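Local coordinates for protein Epf (Streptococcus pyogenes, PDB 4ES8) that acts as a cell-surface adhesin, attaching the bacterium to cells through an N-terminal domain that contains a carbohydrate-binding module, at residues V34-S40 and F137-T141; S40-F44 and F54-P58. One frame throughout, in Å; residues are numbered along the deposited sequence. Where two conformers were deposited one is given.

Contact 1: V34-S40 and F137-T141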
loop_
_atom_site.group_PDB
_atom_site.type_symbol
_atom_site.label_atom_id
_atom_site.label_comp_id
_atom_site.label_asym_id
_atom_site.label_seq_id
_atom_site.Cartn_x
_atom_site.Cartn_y
_atom_site.Cartn_z
ATOM N N VAL A 34 0.159 -11.388 19.981
ATOM C CA VAL A 34 -0.894 -11.431 18.968
ATOM C C VAL A 34 -1.816 -10.192 19.016
ATOM O O VAL A 34 -2.046 -9.592 17.971
ATOM C CB VAL A 34 -1.663 -12.775 19.074
ATOM C CG1 VAL A 34 -2.875 -12.822 18.164
ATOM C CG2 VAL A 34 -0.738 -13.952 18.781
ATOM N N SER A 35 -2.289 -9.798 20.216
ATOM C CA SER A 35 -3.210 -8.673 20.438
ATOM C C SER A 35 -2.534 -7.311 20.370
ATOM O O SER A 35 -3.223 -6.281 20.306
ATOM C CB SER A 35 -3.871 -8.806 21.810
ATOM O OG SER A 35 -2.956 -8.530 22.863
ATOM N N ALA A 36 -1.200 -7.281 20.446
ATOM C CA ALA A 36 -0.482 -6.016 20.485
ATOM C C ALA A 36 -0.577 -5.257 19.172
ATOM O O ALA A 36 -0.503 -5.853 18.085
ATOM C CB ALA A 36 0.981 -6.252 20.831
ATOM N N ASP A 37 -0.729 -3.931 19.274
ATOM C CA ASP A 37 -0.791 -3.126 18.064
ATOM C C ASP A 37 0.566 -3.243 17.357
ATOM O O ASP A 37 1.625 -3.295 17.994
ATOM C CB ASP A 37 -1.180 -1.668 18.381
ATOM C CG ASP A 37 -1.094 -0.696 17.220
ATOM O OD1 ASP A 37 -1.741 -0.958 16.157
ATOM O OD2 ASP A 37 -0.391 0.322 17.360
ATOM N N GLY A 38 0.496 -3.405 16.049
ATOM C CA GLY A 38 1.713 -3.550 15.258
ATOM C C GLY A 38 2.384 -4.906 15.371
ATOM O O GLY A 38 3.542 -5.038 14.954
ATOM N N SER A 39 1.695 -5.926 15.932
ATOM C CA SER A 39 2.299 -7.269 15.946
ATOM C C SER A 39 2.379 -7.824 14.512
ATOM O O SER A 39 1.659 -7.346 13.624
ATOM C CB SER A 39 1.500 -8.239 16.821
ATOM O OG SER A 39 0.174 -8.348 16.318
ATOM N N SER A 40 3.276 -8.807 14.301
ATOM C CA SER A 40 3.430 -9.387 12.974
ATOM C C SER A 40 2.946 -10.828 12.964
ATOM O O SER A 40 3.023 -11.501 13.994
ATOM C CB SER A 40 4.890 -9.325 12.526
ATOM O OG SER A 40 5.323 -7.979 12.436
ATOM N N PHE A 137 -2.364 -9.542 8.719
ATOM C CA PHE A 137 -2.427 -10.528 9.799
ATOM C C PHE A 137 -3.581 -10.058 10.687
ATOM O O PHE A 137 -3.647 -8.871 11.037
ATOM C CB PHE A 137 -1.103 -10.567 10.539
ATOM C CG PHE A 137 -1.163 -11.225 11.905
ATOM C CD1 PHE A 137 -1.651 -12.527 12.050
ATOM C CD2 PHE A 137 -0.648 -10.582 13.027
ATOM C CE1 PHE A 137 -1.663 -13.151 13.303
ATOM C CE2 PHE A 137 -0.653 -11.211 14.276
ATOM C CZ PHE A 137 -1.168 -12.489 14.404
ATOM N N ASN A 138 -4.526 -10.956 10.954
ATOM C CA ASN A 138 -5.758 -10.557 11.635
ATOM C C ASN A 138 -5.703 -10.664 13.178
ATOM O O ASN A 138 -6.750 -10.557 13.810
ATOM C CB ASN A 138 -6.958 -11.335 11.050
ATOM C CG ASN A 138 -7.073 -12.752 11.539
ATOM O OD1 ASN A 138 -6.213 -13.241 12.260
ATOM N ND2 ASN A 138 -8.214 -13.408 11.238
ATOM N N LYS A 139 -4.498 -10.798 13.784
ATOM C CA LYS A 139 -4.313 -10.772 15.231
ATOM C C LYS A 139 -5.093 -11.929 15.920
ATOM O O LYS A 139 -5.694 -11.749 16.997
ATOM C CB LYS A 139 -4.709 -9.389 15.809
ATOM C CG LYS A 139 -4.015 -8.242 15.085
ATOM C CD LYS A 139 -4.577 -6.864 15.495
ATOM C CE LYS A 139 -4.094 -6.404 16.848
ATOM N NZ LYS A 139 -2.631 -6.566 16.967
ATOM N N THR A 140 -5.038 -13.120 15.301
ATOM C CA THR A 140 -5.590 -14.343 15.879
ATOM C C THR A 140 -4.584 -15.465 15.703
ATOM O O THR A 140 -3.823 -15.449 14.724
ATOM C CB THR A 140 -6.950 -14.744 15.268
ATOM O OG1 THR A 140 -6.762 -15.140 13.903
ATOM C CG2 THR A 140 -8.003 -13.629 15.347
ATOM N N THR A 141 -4.620 -16.471 16.599
ATOM C CA THR A 141 -3.690 -17.598 16.504
ATOM C C THR A 141 -4.189 -18.674 15.529
ATOM O O THR A 141 -3.556 -19.738 15.422
ATOM C CB THR A 141 -3.389 -18.220 17.872
ATOM O OG1 THR A 141 -4.628 -18.625 18.456
ATOM C CG2 THR A 141 -2.619 -17.267 18.783
HETATM O O HOH W 1 -2.115 -4.025 14.791
HETATM O O HOH W 2 -1.081 -6.932 14.277
#

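Contact 2: S40-F44 and F54-P58. With ACT (acetate ion), chain D.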
loop_
_atom_site.group_PDB
_atom_site.type_symbol
_atom_site.label_atom_id
_atom_site.label_comp_id
_atom_site.label_asym_id
_atom_site.label_seq_id
_atom_site.Cartn_x
_atom_site.Cartn_y
_atom_site.Cartn_z
ATOM N N SER A 40 3.276 -8.807 14.301
ATOM C CA SER A 40 3.430 -9.387 12.974
ATOM C C SER A 40 2.946 -10.828 12.964
ATOM O O SER A 40 3.023 -11.501 13.994
ATOM C CB SER A 40 4.890 -9.325 12.526
ATOM O OG SER A 40 5.323 -7.979 12.436
ATOM N N GLY A 41 2.447 -11.276 11.804
ATOM C CA GLY A 41 2.000 -12.653 11.617
ATOM C C GLY A 41 3.176 -13.580 11.378
ATOM O O GLY A 41 4.236 -13.170 10.876
ATOM N N ARG A 42 2.976 -14.851 11.700
ATOM C CA ARG A 42 4.009 -15.871 11.617
ATOM C C ARG A 42 3.293 -17.157 11.209
ATOM O O ARG A 42 2.290 -17.530 11.819
ATOM C CB ARG A 42 4.743 -16.000 12.974
ATOM C CG ARG A 42 3.778 -15.930 14.170
ATOM C CD ARG A 42 4.545 -15.993 15.481
ATOM N NE ARG A 42 3.752 -15.394 16.551
ATOM C CZ ARG A 42 3.163 -16.084 17.524
ATOM N NH1 ARG A 42 3.212 -17.420 17.529
ATOM N NH2 ARG A 42 2.467 -15.453 18.464
ATOM N N PHE A 43 3.749 -17.769 10.113
ATOM C CA PHE A 43 3.031 -18.909 9.533
ATOM C C PHE A 43 3.981 -19.948 9.002
ATOM O O PHE A 43 5.160 -19.649 8.793
ATOM C CB PHE A 43 2.202 -18.400 8.331
ATOM C CG PHE A 43 1.226 -17.286 8.629
ATOM C CD1 PHE A 43 1.633 -15.951 8.594
ATOM C CD2 PHE A 43 -0.091 -17.568 8.976
ATOM C CE1 PHE A 43 0.732 -14.913 8.875
ATOM C CE2 PHE A 43 -0.994 -16.530 9.275
ATOM C CZ PHE A 43 -0.576 -15.209 9.223
ATOM N N PHE A 44 3.456 -21.152 8.681
ATOM C CA PHE A 44 4.301 -22.154 8.066
ATOM C C PHE A 44 3.482 -23.011 7.143
ATOM O O PHE A 44 2.244 -23.013 7.203
ATOM C CB PHE A 44 5.025 -23.030 9.118
ATOM C CG PHE A 44 4.067 -23.946 9.847
ATOM C CD1 PHE A 44 3.307 -23.476 10.916
ATOM C CD2 PHE A 44 3.960 -25.283 9.497
ATOM C CE1 PHE A 44 2.413 -24.327 11.597
ATOM C CE2 PHE A 44 3.065 -26.142 10.174
ATOM C CZ PHE A 44 2.306 -25.653 11.221
ATOM N N PHE A 54 -0.960 -20.713 11.082
ATOM C CA PHE A 54 -0.247 -19.934 12.085
ATOM C C PHE A 54 0.839 -20.756 12.779
ATOM O O PHE A 54 0.622 -21.920 13.128
ATOM C CB PHE A 54 -1.254 -19.349 13.087
ATOM C CG PHE A 54 -0.666 -18.310 14.008
ATOM C CD1 PHE A 54 -0.496 -17.002 13.583
ATOM C CD2 PHE A 54 -0.341 -18.627 15.329
ATOM C CE1 PHE A 54 0.026 -16.028 14.446
ATOM C CE2 PHE A 54 0.149 -17.652 16.201
ATOM C CZ PHE A 54 0.336 -16.358 15.753
ATOM N N HIS A 55 2.027 -20.139 12.964
ATOM C CA HIS A 55 3.217 -20.755 13.540
ATOM C C HIS A 55 3.246 -20.495 15.037
ATOM O O HIS A 55 3.781 -19.484 15.515
ATOM C CB HIS A 55 4.458 -20.160 12.847
ATOM C CG HIS A 55 5.810 -20.666 13.273
ATOM N ND1 HIS A 55 6.325 -20.425 14.550
ATOM C CD2 HIS A 55 6.754 -21.308 12.543
ATOM C CE1 HIS A 55 7.546 -20.951 14.551
ATOM N NE2 HIS A 55 7.858 -21.482 13.369
ATOM N N LEU A 56 2.654 -21.429 15.798
ATOM C CA LEU A 56 2.593 -21.277 17.252
ATOM C C LEU A 56 3.969 -21.337 17.897
ATOM O O LEU A 56 4.871 -22.005 17.385
ATOM C CB LEU A 56 1.692 -22.345 17.878
ATOM C CG LEU A 56 0.272 -22.423 17.344
ATOM C CD1 LEU A 56 -0.344 -23.768 17.674
ATOM C CD2 LEU A 56 -0.596 -21.274 17.869
ATOM N N ILE A 57 4.137 -20.594 18.993
ATOM C CA ILE A 57 5.367 -20.606 19.775
ATOM C C ILE A 57 4.904 -20.841 21.235
ATOM O O ILE A 57 3.697 -20.704 21.493
ATOM C CB ILE A 57 6.246 -19.355 19.581
ATOM C CG1 ILE A 57 5.513 -18.091 20.088
ATOM C CG2 ILE A 57 6.664 -19.245 18.088
ATOM C CD1 ILE A 57 6.245 -16.754 19.903
ATOM N N PRO A 58 5.799 -21.192 22.179
ATOM C CA PRO A 58 5.327 -21.469 23.552
ATOM C C PRO A 58 4.621 -20.247 24.127
ATOM O O PRO A 58 5.140 -19.134 24.067
ATOM C CB PRO A 58 6.620 -21.833 24.297
ATOM C CG PRO A 58 7.508 -22.397 23.222
ATOM C CD PRO A 58 7.251 -21.454 22.063
HETATM C C ACT D . 1.165 -18.275 20.299
HETATM O O ACT D . 0.830 -17.075 20.193
HETATM O OXT ACT D . 1.876 -18.922 19.511
HETATM C CH3 ACT D . 0.716 -19.087 21.525
#

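Contact 1: V34-S40 and F137-T141
Val34 and Lys139 bring two irregular loops to a CA-CA separation of 5.1 Å, the loop before strand 41-46 packing on the one between strands 127-135 and 144-146; the first folds through a type II beta turn from Ala36 to Ser39, with Gly38 at the positive-phi position that glycine accepts easily. The long side chain of Lys139 reaches over to this loop. Bends at chi3 (76°) and chi4 (48°) curl its end back, where NZ donates to Val34 O at 3.2 Å and to Ala36 O at 2.5 Å, a bond so short that its length is doubtful. Ala36 O also accepts Ser39 N from the opposite face of its carbonyl plane. A water joins NZ to both Ser39 O and Ser39 OG; a small hydroxyl residue suits this polar pocket.

Beside the lysine, Val34 supplies the apolar half of the contact. Its CG1 presses tightly on Lys139 O (3.2 Å) and comes within 4.1 Å of Phe137 CZ, while CG2 meets Thr141 CG2 at 3.8 Å. The Phe137 ring carries Lys139 N over the centre of one face and takes Ser39 OG at its edge.

The ammonium therefore answers the carbonyl oxygens of Val34 and Ala36, one before the turn and one in it. Their dipoles and water probably stabilise its charge, with perhaps a weaker contribution from Asp37, whose OD1 is 5.7 Å from Lys139 NZ.

Contact 2: S40-F44 and F54-P58
Arg42 and His55 are joined by two hydrogen bonds. His55 N donates to Arg42 O at 2.9 Å in a nearly straight bond, and Arg42 NH1 returns to His55 O, also 2.9 Å away, lying close to the guanidinium plane. The same guanidinium grips an acetate, probably from the crystallisation liquor, end on and with two bonds: NH1 reaches OXT at 2.8 Å and NH2 reaches O. Ile57 N also donates to OXT, and NH2 has a further partner in Trp32 O, so the planar, multiply donating head of arginine suits this place. An extended chain from CG to NE carries it there from the strand.

Phe43 and Phe54 form an antiparallel non-hydrogen-bonded pair where strands 41-46 and 51-54 run side by side as a beta hairpin within the branched antiparallel sheet that also holds 97-105 and 144-146. After Phe54 the second chain swings off, the directions of the touching parts lying 108° apart, and this change of direction carries residues 55-57 past the arginine.

Hydrophobic groups sandwich the guanidinium. Phe54 CZ sits over the centre of one face, 3.3 Å from Arg42 CZ, with the ring tilted 53° to the guanidinium plane, and Ile57 CD1 covers the opposite face. Phe54 points its ring away from its own backbone N (chi1 -169°) and crosses the arginine chain at a slant, CE1 touching Arg42 CG. Farther along the strand, the Phe44 ring turns its edge to Phe54 O, with CE1 at 3.4 Å, and to His55 CA. The imidazole of His55 hydrogen-bonds through NE2 to Ser76 OG and stacks on His70, whose ring also meets Phe44 edge to face.

Overall arrangement
The centres of contacts 1 and 2 lie about 10 Å apart, on the same side of the chain's centre, and the two share Ser40, where the 34-40 loop passes into strand 41-46. Along the chain, contact 2 is nested inside the long excursion that contact 1 closes: the hairpin partner 51-54 follows soon after, whereas residues 137-141 come much later, between strands 127-135 and 144-146. The branched antiparallel sheet unites them, because 51-54 pairs with both 41-46 and 144-146. Apolar packing makes them continuous, Phe137 CE1 touching Phe54 CE1 at 3.5 Å. Together they tie the loops 34-40, 55-58 and 137-141 to the sheet that holds strands 41-46 and 51-54.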